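Local atomic coordinates of endo-1,3-beta-glucanase, family GH16 (Zobellia galactanivorans, PDB entry 5FUI), a protein that probably binds the beta-1,3-glucan laminarin through a C-terminal family 6 carbohydrate-binding module, the part of this marine bacterial laminarinase that the structure covers. Residues E27-G32 against Q96-V101; Y62-A67 against W123-I128; E14-L19 against G32-G37. All coordinates share one frame; numbering follows the deposited sequence.

Contact 1 (E27-G32 against Q96-V101)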
loop_
_atom_site.group_PDB
_atom_site.type_symbol
_atom_site.label_atom_id
_atom_site.label_comp_id
_atom_site.label_asym_id
_atom_site.label_seq_id
_atom_site.Cartn_x
_atom_site.Cartn_y
_atom_site.Cartn_z
ATOM N N GLU A 27 -5.825 13.150 3.078
ATOM C CA GLU A 27 -6.778 14.054 2.423
ATOM C C GLU A 27 -8.099 13.295 2.284
ATOM O O GLU A 27 -8.123 12.073 2.312
ATOM C CB GLU A 27 -6.287 14.551 1.061
ATOM C CG GLU A 27 -6.095 13.400 0.073
ATOM C CD GLU A 27 -5.703 13.863 -1.295
ATOM O OE1 GLU A 27 -6.053 15.005 -1.690
ATOM O OE2 GLU A 27 -5.076 13.081 -2.058
ATOM N N PRO A 28 -9.247 14.010 2.210
ATOM C CA PRO A 28 -10.518 13.306 2.039
ATOM C C PRO A 28 -10.524 12.541 0.712
ATOM O O PRO A 28 -10.035 13.035 -0.279
ATOM C CB PRO A 28 -11.571 14.447 2.026
ATOM C CG PRO A 28 -10.827 15.688 2.276
ATOM C CD PRO A 28 -9.390 15.462 2.308
ATOM N N CYS A 29 -11.074 11.336 0.762
ATOM C CA CYS A 29 -11.015 10.453 -0.415
ATOM C C CYS A 29 -12.474 10.433 -1.016
ATOM O O CYS A 29 -13.457 10.323 -0.255
ATOM C CB CYS A 29 -10.591 9.061 0.074
ATOM S SG CYS A 29 -10.553 7.818 -1.222
ATOM N N SER A 30 -12.542 10.390 -2.324
ATOM C CA SER A 30 -13.833 10.306 -3.037
ATOM C C SER A 30 -14.585 9.039 -2.756
ATOM O O SER A 30 -15.793 8.995 -2.964
ATOM C CB SER A 30 -13.640 10.459 -4.561
ATOM O OG SER A 30 -12.903 9.343 -5.090
ATOM N N GLU A 31 -13.878 8.010 -2.288
ATOM C CA GLU A 31 -14.480 6.723 -1.914
ATOM C C GLU A 31 -14.874 6.634 -0.451
ATOM O O GLU A 31 -15.252 5.552 0.016
ATOM C CB GLU A 31 -13.561 5.553 -2.304
ATOM C CG GLU A 31 -13.326 5.595 -3.802
ATOM C CD GLU A 31 -12.705 4.325 -4.415
ATOM O OE1 GLU A 31 -11.950 3.617 -3.729
ATOM O OE2 GLU A 31 -12.995 4.063 -5.582
ATOM N N GLY A 32 -14.799 7.788 0.244
ATOM C CA GLY A 32 -15.131 7.894 1.672
ATOM C C GLY A 32 -13.855 7.768 2.487
ATOM O O GLY A 32 -12.832 7.244 2.028
ATOM N N GLN A 96 -8.337 11.252 -7.949
ATOM C CA GLN A 96 -9.396 10.468 -7.311
ATOM C C GLN A 96 -10.051 9.547 -8.303
ATOM O O GLN A 96 -11.190 9.249 -8.185
ATOM C CB GLN A 96 -10.430 11.354 -6.544
ATOM C CG GLN A 96 -9.847 12.277 -5.477
ATOM C CD GLN A 96 -9.449 11.555 -4.206
ATOM O OE1 GLN A 96 -8.473 11.988 -3.546
ATOM N NE2 GLN A 96 -10.177 10.586 -3.812
ATOM N N ASN A 97 -9.290 9.124 -9.289
ATOM C CA ASN A 97 -9.725 8.061 -10.192
ATOM C C ASN A 97 -9.081 6.770 -9.683
ATOM O O ASN A 97 -7.896 6.592 -9.865
ATOM C CB ASN A 97 -9.296 8.310 -11.649
ATOM C CG ASN A 97 -10.057 9.434 -12.299
ATOM O OD1 ASN A 97 -9.776 9.751 -13.445
ATOM N ND2 ASN A 97 -10.956 9.990 -11.645
ATOM N N TRP A 98 -9.838 5.932 -9.003
ATOM C CA TRP A 98 -9.200 4.809 -8.268
ATOM C C TRP A 98 -9.255 3.541 -9.048
ATOM O O TRP A 98 -10.185 3.301 -9.847
ATOM C CB TRP A 98 -9.987 4.616 -6.943
ATOM C CG TRP A 98 -9.837 5.822 -6.097
ATOM C CD1 TRP A 98 -10.729 6.910 -5.985
ATOM C CD2 TRP A 98 -8.684 6.111 -5.268
ATOM N NE1 TRP A 98 -10.167 7.877 -5.156
ATOM C CE2 TRP A 98 -8.925 7.450 -4.699
ATOM C CE3 TRP A 98 -7.521 5.423 -4.927
ATOM C CZ2 TRP A 98 -7.996 8.069 -3.846
ATOM C CZ3 TRP A 98 -6.563 6.109 -4.125
ATOM C CH2 TRP A 98 -6.822 7.375 -3.548
ATOM N N THR A 99 -8.239 2.681 -8.812
ATOM C CA THR A 99 -8.167 1.363 -9.417
ATOM C C THR A 99 -7.479 0.418 -8.434
ATOM O O THR A 99 -6.799 0.897 -7.502
ATOM C CB THR A 99 -7.417 1.443 -10.806
ATOM O OG1 THR A 99 -7.734 0.221 -11.496
ATOM C CG2 THR A 99 -5.876 1.581 -10.588
ATOM N N THR A 100 -7.655 -0.875 -8.612
ATOM C CA THR A 100 -7.022 -1.826 -7.698
ATOM C C THR A 100 -5.960 -2.663 -8.384
ATOM O O THR A 100 -6.232 -3.366 -9.375
ATOM C CB THR A 100 -8.092 -2.768 -7.122
ATOM O OG1 THR A 100 -9.114 -1.968 -6.469
ATOM C CG2 THR A 100 -7.485 -3.666 -6.015
ATOM N N VAL A 101 -4.708 -2.486 -7.930
ATOM C CA VAL A 101 -3.623 -3.349 -8.427
ATOM C C VAL A 101 -3.315 -4.377 -7.341
ATOM O O VAL A 101 -3.736 -4.254 -6.179
ATOM C CB VAL A 101 -2.357 -2.515 -8.823
ATOM C CG1 VAL A 101 -2.714 -1.562 -10.014
ATOM C CG2 VAL A 101 -1.799 -1.753 -7.573
#
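Cys29 and Trp98 make the tight part of this contact: the thiol sulfur SG, anti to the backbone N (chi1 177°), comes obliquely against the six-membered ring of Trp98 and lies 3.7 Å from its CZ2. The same sulfur accepts a hydrogen bond from Glu31 N at 3.5 Å, which helps to fix its position. Asn35, Asn124, Asn126 and Arg63 also pack against the indole. The chain reverses here in a type I beta turn from Cys29 to Gly32, closed by Gly32 N to Cys29 O; it joins strands 25-28 and 34-37, a small hairpin set against strand 97-107 at the edge of the four-stranded sheet. An alanine in place of Trp98 would probably open a gap beneath the turn and leave the Cys29 sulfur without its aromatic partner. The solvent side, with Ser30 and Glu31 exposed, is held less firmly. Ser30 OG sits at the indole edge, in its plane, and takes only a weak, bent bond from Trp98 NE1 (3.1 Å, 128°). Gln96 folds in beside Ser30, its CB 3.5 Å from OG. The extended Glu31 chain passes Trp98 at a slant, OE2 3.3 Å from CB, its carboxylate held by a salt bridge to Arg63.

Contact 2 (Y62-A67 against W123-I128). With MG (magnesium ion), chain E.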
loop_
_atom_site.group_PDB
_atom_site.type_symbol
_atom_site.label_atom_id
_atom_site.label_comp_id
_atom_site.label_asym_id
_atom_site.label_seq_id
_atom_site.Cartn_x
_atom_site.Cartn_y
_atom_site.Cartn_z
ATOM N N TYR A 62 -4.169 -3.198 -3.670
ATOM C CA TYR A 62 -3.880 -1.812 -3.334
ATOM C C TYR A 62 -4.795 -0.916 -4.130
ATOM O O TYR A 62 -4.809 -0.969 -5.376
ATOM C CB TYR A 62 -2.384 -1.419 -3.646
ATOM C CG TYR A 62 -1.392 -2.329 -2.955
ATOM C CD1 TYR A 62 -0.984 -3.516 -3.492
ATOM C CD2 TYR A 62 -0.893 -1.963 -1.679
ATOM C CE1 TYR A 62 -0.059 -4.321 -2.806
ATOM C CE2 TYR A 62 0.027 -2.766 -0.979
ATOM C CZ TYR A 62 0.404 -3.924 -1.546
ATOM O OH TYR A 62 1.329 -4.692 -0.890
ATOM N N ARG A 63 -5.595 -0.116 -3.420
ATOM C CA ARG A 63 -6.554 0.819 -4.049
ATOM C C ARG A 63 -5.864 2.124 -4.240
ATOM O O ARG A 63 -5.560 2.853 -3.285
ATOM C CB ARG A 63 -7.817 0.909 -3.211
ATOM C CG ARG A 63 -8.997 1.725 -3.804
ATOM C CD ARG A 63 -9.507 0.938 -5.028
ATOM N NE ARG A 63 -10.738 1.572 -5.547
ATOM C CZ ARG A 63 -11.342 1.170 -6.669
ATOM N NH1 ARG A 63 -10.844 0.145 -7.407
ATOM N NH2 ARG A 63 -12.449 1.817 -7.103
ATOM N N VAL A 64 -5.513 2.396 -5.502
ATOM C CA VAL A 64 -4.537 3.483 -5.863
ATOM C C VAL A 64 -5.092 4.417 -6.946
ATOM O O VAL A 64 -6.002 4.039 -7.686
ATOM C CB VAL A 64 -3.168 2.904 -6.334
ATOM C CG1 VAL A 64 -2.496 2.188 -5.131
ATOM C CG2 VAL A 64 -3.301 1.964 -7.532
ATOM N N ALA A 65 -4.520 5.621 -7.062
ATOM C CA ALA A 65 -4.854 6.534 -8.142
ATOM C C ALA A 65 -3.635 7.309 -8.538
ATOM O O ALA A 65 -2.721 7.545 -7.690
ATOM C CB ALA A 65 -5.886 7.536 -7.589
ATOM N N SER A 66 -3.651 7.837 -9.804
ATOM C CA SER A 66 -2.564 8.759 -10.165
ATOM C C SER A 66 -3.016 9.499 -11.407
ATOM O O SER A 66 -3.605 8.907 -12.322
ATOM C CB SER A 66 -1.245 8.041 -10.486
ATOM O OG SER A 66 -0.285 9.044 -10.832
ATOM N N ALA A 67 -2.697 10.805 -11.421
ATOM C CA ALA A 67 -2.875 11.574 -12.666
ATOM C C ALA A 67 -1.658 11.551 -13.591
ATOM O O ALA A 67 -1.722 12.213 -14.695
ATOM C CB ALA A 67 -3.300 13.002 -12.346
ATOM N N TRP A 123 1.556 9.257 -6.708
ATOM C CA TRP A 123 0.455 8.300 -6.605
ATOM C C TRP A 123 -0.211 8.458 -5.264
ATOM O O TRP A 123 0.379 9.030 -4.298
ATOM C CB TRP A 123 0.938 6.830 -6.829
ATOM C CG TRP A 123 2.063 6.434 -5.866
ATOM C CD1 TRP A 123 3.395 6.777 -5.994
ATOM C CD2 TRP A 123 1.942 5.677 -4.616
ATOM N NE1 TRP A 123 4.144 6.230 -4.949
ATOM C CE2 TRP A 123 3.265 5.587 -4.068
ATOM C CE3 TRP A 123 0.873 5.077 -3.909
ATOM C CZ2 TRP A 123 3.520 4.936 -2.868
ATOM C CZ3 TRP A 123 1.177 4.365 -2.719
ATOM C CH2 TRP A 123 2.477 4.325 -2.225
ATOM N N ASN A 124 -1.510 8.050 -5.247
ATOM C CA ASN A 124 -2.329 8.105 -3.991
ATOM C C ASN A 124 -2.718 6.695 -3.596
ATOM O O ASN A 124 -2.810 5.797 -4.517
ATOM C CB ASN A 124 -3.604 8.885 -4.200
ATOM C CG ASN A 124 -3.396 10.393 -4.428
ATOM O OD1 ASN A 124 -4.316 11.047 -5.007
ATOM N ND2 ASN A 124 -2.274 10.927 -4.069
ATOM N N ILE A 125 -3.013 6.436 -2.321
ATOM C CA ILE A 125 -3.541 5.130 -1.947
ATOM C C ILE A 125 -4.627 5.262 -0.867
ATOM O O ILE A 125 -4.469 6.017 0.091
ATOM C CB ILE A 125 -2.370 4.197 -1.502
ATOM C CG1 ILE A 125 -2.958 2.862 -1.069
ATOM C CG2 ILE A 125 -1.526 4.873 -0.336
ATOM C CD1 ILE A 125 -1.895 1.757 -0.986
ATOM N N ASN A 126 -5.693 4.498 -1.060
ATOM C CA ASN A 126 -6.874 4.539 -0.216
ATOM C C ASN A 126 -6.810 3.411 0.869
ATOM O O ASN A 126 -6.984 3.680 2.090
ATOM C CB ASN A 126 -8.163 4.406 -1.079
ATOM C CG ASN A 126 -9.452 4.440 -0.283
ATOM O OD1 ASN A 126 -9.477 4.753 0.885
ATOM N ND2 ASN A 126 -10.572 4.121 -0.964
ATOM N N TRP A 127 -6.497 2.186 0.425
ATOM C CA TRP A 127 -6.451 1.056 1.346
ATOM C C TRP A 127 -5.644 -0.060 0.690
ATOM O O TRP A 127 -5.298 -0.028 -0.476
ATOM C CB TRP A 127 -7.892 0.535 1.749
ATOM C CG TRP A 127 -8.884 0.350 0.663
ATOM C CD1 TRP A 127 -10.019 1.139 0.422
ATOM C CD2 TRP A 127 -8.894 -0.710 -0.345
ATOM N NE1 TRP A 127 -10.722 0.629 -0.689
ATOM C CE2 TRP A 127 -10.103 -0.486 -1.170
ATOM C CE3 TRP A 127 -8.058 -1.834 -0.645
ATOM C CZ2 TRP A 127 -10.474 -1.346 -2.189
ATOM C CZ3 TRP A 127 -8.439 -2.645 -1.741
ATOM C CH2 TRP A 127 -9.587 -2.394 -2.493
ATOM N N ILE A 128 -5.357 -1.041 1.554
ATOM C CA ILE A 128 -4.692 -2.282 1.244
ATOM C C ILE A 128 -5.649 -3.430 1.667
ATOM O O ILE A 128 -6.299 -3.334 2.733
ATOM C CB ILE A 128 -3.336 -2.443 2.003
ATOM C CG1 ILE A 128 -2.410 -1.230 1.762
ATOM C CG2 ILE A 128 -2.661 -3.767 1.602
ATOM C CD1 ILE A 128 -2.298 -0.325 2.972
HETATM MG MG MG E . -8.640 5.085 3.067
HETATM O O HOH W 1 -10.698 5.348 4.146
#
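Arg63 and Trp127 meet within an antiparallel pair of strands whose backbones supply the first kind of bond. Arg63 N donates to Trp127 O at 3.0 Å, and Arg63 O receives Asn126 N at 2.8 Å, nearly in line with the carbonyl. Asn126 and Trp127 thus both face Arg63 in a classic beta bulge, where Trp127 N is buried without a partner in the model. Two residues on, Ala65 and Asn124 form a hydrogen-bonded pair: Asn124 N reaches Ala65 O in the carbonyl plane, whereas Ala65 N comes to Asn124 O from above the plane of the Asn124 carbonyl. Between them Val64 and Ile125 are a non-hydrogen-bonded pair.

The second kind is CH-pi. Arg63 CB stands over the centre of the Trp127 six-membered ring, 3.4 Å from its centroid. The aliphatic part of Arg63 covers the ring, and its chain, bent at chi2 (68°), carries the guanidinium beyond it to Glu31 and Thr100.

Apolar contacts fill the face bearing Tyr62, Val64, Ile125 and Ile128. Ile125 CD1 approaches the edge of the Tyr62 ring in its plane, 3.9 Å from CD2, while Ile128 CG1 lies 3.8 Å from the same carbon.

Metal coordination is the last kind: Asn126 chelates the magnesium ion through its backbone O and side-chain OD1, each at 2.4 Å, and ND2 is held by Glu31.

These strands are the central pair of the four-stranded sheet, flanked by strands 97-107 and 10-14; Phe114 and Leu116 of strand 110-118, in the five-stranded sheet, pack on the Tyr62 face of this beta-sandwich.

Contact 3 (E14-L19 against G32-G37). With MG (magnesium ion), chain E.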
loop_
_atom_site.group_PDB
_atom_site.type_symbol
_atom_site.label_atom_id
_atom_site.label_comp_id
_atom_site.label_asym_id
_atom_site.label_seq_id
_atom_site.Cartn_x
_atom_site.Cartn_y
_atom_site.Cartn_z
ATOM N N GLU A 14 -6.874 0.425 6.177
ATOM C CA GLU A 14 -7.071 1.747 5.586
ATOM C C GLU A 14 -5.689 2.380 5.487
ATOM O O GLU A 14 -4.905 2.299 6.427
ATOM C CB GLU A 14 -8.043 2.657 6.399
ATOM C CG GLU A 14 -9.457 2.089 6.372
ATOM C CD GLU A 14 -10.051 2.106 4.892
ATOM O OE1 GLU A 14 -9.609 2.933 4.002
ATOM O OE2 GLU A 14 -10.972 1.330 4.621
ATOM N N ALA A 15 -5.333 2.918 4.335
ATOM C CA ALA A 15 -3.932 3.354 4.128
ATOM C C ALA A 15 -3.562 4.499 5.104
ATOM O O ALA A 15 -2.371 4.736 5.365
ATOM C CB ALA A 15 -3.703 3.778 2.659
ATOM N N GLU A 16 -4.592 5.309 5.501
ATOM C CA GLU A 16 -4.363 6.463 6.386
ATOM C C GLU A 16 -4.111 6.004 7.843
ATOM O O GLU A 16 -3.902 6.829 8.692
ATOM C CB GLU A 16 -5.512 7.467 6.237
ATOM C CG GLU A 16 -6.825 7.043 6.889
ATOM C CD GLU A 16 -7.731 6.234 5.967
ATOM O OE1 GLU A 16 -7.263 5.630 4.951
ATOM O OE2 GLU A 16 -8.965 6.219 6.193
ATOM N N SER A 17 -4.190 4.706 8.120
ATOM C CA SER A 17 -4.074 4.140 9.481
ATOM C C SER A 17 -2.661 3.835 9.882
ATOM O O SER A 17 -2.424 3.167 10.904
ATOM C CB SER A 17 -4.978 2.905 9.619
ATOM O OG SER A 17 -4.385 1.766 8.985
ATOM N N TYR A 18 -1.690 4.331 9.116
ATOM C CA TYR A 18 -0.286 4.019 9.434
ATOM C C TYR A 18 0.144 4.526 10.836
ATOM O O TYR A 18 -0.441 5.528 11.322
ATOM C CB TYR A 18 0.681 4.669 8.422
ATOM C CG TYR A 18 0.443 6.124 8.114
ATOM C CD1 TYR A 18 0.863 7.154 9.002
ATOM C CD2 TYR A 18 -0.144 6.485 6.916
ATOM C CE1 TYR A 18 0.642 8.521 8.688
ATOM C CE2 TYR A 18 -0.346 7.780 6.581
ATOM C CZ TYR A 18 0.067 8.800 7.454
ATOM O OH TYR A 18 -0.185 10.112 7.115
ATOM N N LEU A 19 1.060 3.818 11.496
ATOM C CA LEU A 19 1.609 4.341 12.798
ATOM C C LEU A 19 2.717 5.303 12.507
ATOM O O LEU A 19 2.811 6.292 13.215
ATOM C CB LEU A 19 2.073 3.191 13.665
ATOM C CG LEU A 19 2.686 3.503 15.020
ATOM C CD1 LEU A 19 1.637 4.126 15.902
ATOM C CD2 LEU A 19 3.210 2.196 15.677
ATOM N N GLY A 32 -14.799 7.788 0.244
ATOM C CA GLY A 32 -15.131 7.894 1.672
ATOM C C GLY A 32 -13.855 7.768 2.487
ATOM O O GLY A 32 -12.832 7.244 2.028
ATOM N N GLY A 33 -13.951 8.239 3.724
ATOM C CA GLY A 33 -12.770 8.265 4.576
ATOM C C GLY A 33 -11.673 9.174 3.986
ATOM O O GLY A 33 -11.919 10.219 3.382
ATOM N N GLU A 34 -10.452 8.702 4.151
ATOM C CA GLU A 34 -9.248 9.450 3.741
ATOM C C GLU A 34 -8.449 8.575 2.787
ATOM O O GLU A 34 -8.582 7.327 2.781
ATOM C CB GLU A 34 -8.351 9.959 4.971
ATOM C CG GLU A 34 -9.056 11.002 5.787
ATOM C CD GLU A 34 -8.254 11.219 7.080
ATOM O OE1 GLU A 34 -8.181 10.268 7.920
ATOM O OE2 GLU A 34 -7.655 12.289 7.208
ATOM N N ASN A 35 -7.572 9.220 2.049
ATOM C CA ASN A 35 -6.478 8.540 1.371
ATOM C C ASN A 35 -5.210 9.226 1.692
ATOM O O ASN A 35 -5.183 10.322 2.181
ATOM C CB ASN A 35 -6.706 8.477 -0.171
ATOM C CG ASN A 35 -6.723 9.818 -0.861
ATOM O OD1 ASN A 35 -7.770 10.411 -1.054
ATOM N ND2 ASN A 35 -5.581 10.298 -1.276
ATOM N N VAL A 36 -4.123 8.513 1.477
ATOM C CA VAL A 36 -2.733 9.109 1.542
ATOM C C VAL A 36 -2.471 9.739 0.190
ATOM O O VAL A 36 -2.629 9.078 -0.902
ATOM C CB VAL A 36 -1.696 8.018 1.897
ATOM C CG1 VAL A 36 -0.361 8.655 2.141
ATOM C CG2 VAL A 36 -2.149 7.378 3.189
ATOM N N GLY A 37 -2.027 11.016 0.229
ATOM C CA GLY A 37 -1.608 11.727 -0.959
ATOM C C GLY A 37 -0.283 12.475 -0.724
ATOM O O GLY A 37 0.339 12.313 0.333
HETATM MG MG MG E . -8.640 5.085 3.067
HETATM O O HOH W 2 -10.089 8.176 7.904
HETATM O O HOH W 1 -10.698 5.348 4.146
#
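Glu16 and Glu34 touch at the centre of this contact and share a magnesium ion with Glu14, the first residue of its segment. Glu14 OE1 binds the ion at 2.5 Å, reaching it because the chain bends at chi2 (-65°), while the Glu14 backbone O takes two bonds in a tight turn, from Ser17 N and Ser17 OG. Ala15 follows with apolar packing: its CB lies 4.0 Å from Val36 CG2, a methyl that also rests 3.4 Å from Ala15 O.

Glu16 contributes most to the contact. With CG between the backbone N and the carbonyl carbon (chi1 74°) and a further bend at chi2, its OE1 binds the metal at 2.4 Å. OE1 and Glu34 O, the latter 2.3 Å from the ion, thus stand side by side as fellow ligands. The other oxygen, OE2, receives two waters; one is itself bound to the metal, and the second bridges to Glu34 OE1. Glu16 OE2 and Glu34 OE1 are 4.5 Å apart, their carboxylate planes at 81°, and the bridge probably eases the repulsion between them. Asn126 completes the site with two oxygens, so the ion ties together parts of the chain far apart in sequence, consistent with a structural role, as for the calcium site of other family 6 modules.

Farther along, Tyr18 presents its ring edge to Val36, CE2 lying 3.9 Å from CG2. The loop 15-19 runs from strand 10-14 to strand 20-22, thereby passing from one sheet to the other; Met45 and Tyr47 of strand 44-52 pack on Tyr18, and strand 34-37 pairs with strand 25-28 and is bonded through Val36 to Ile125 of strand 124-131.

In the fold
Contact 2 is the buried one, an antiparallel pairing of central strands interrupted by a bulge at Asn126, whereas contact 1 lies at the surface and contact 3 is only partly buried. Contacts 1 and 2 share the four-stranded sheet, where strands 97-107 and 56-66 are neighbours. Contacts 1 and 3 use the two arms of one hairpin and share Gly32. Contacts 2 and 3 converge on the magnesium ion and one of its waters. Chemistry largely follows place: backbone bonds and apolar packing inside, an aromatic ring under a turn at the sheet edge, and carboxylates, metal and water where the loop meets the hairpin, although the bulged end of contact 2 also reaches the ion.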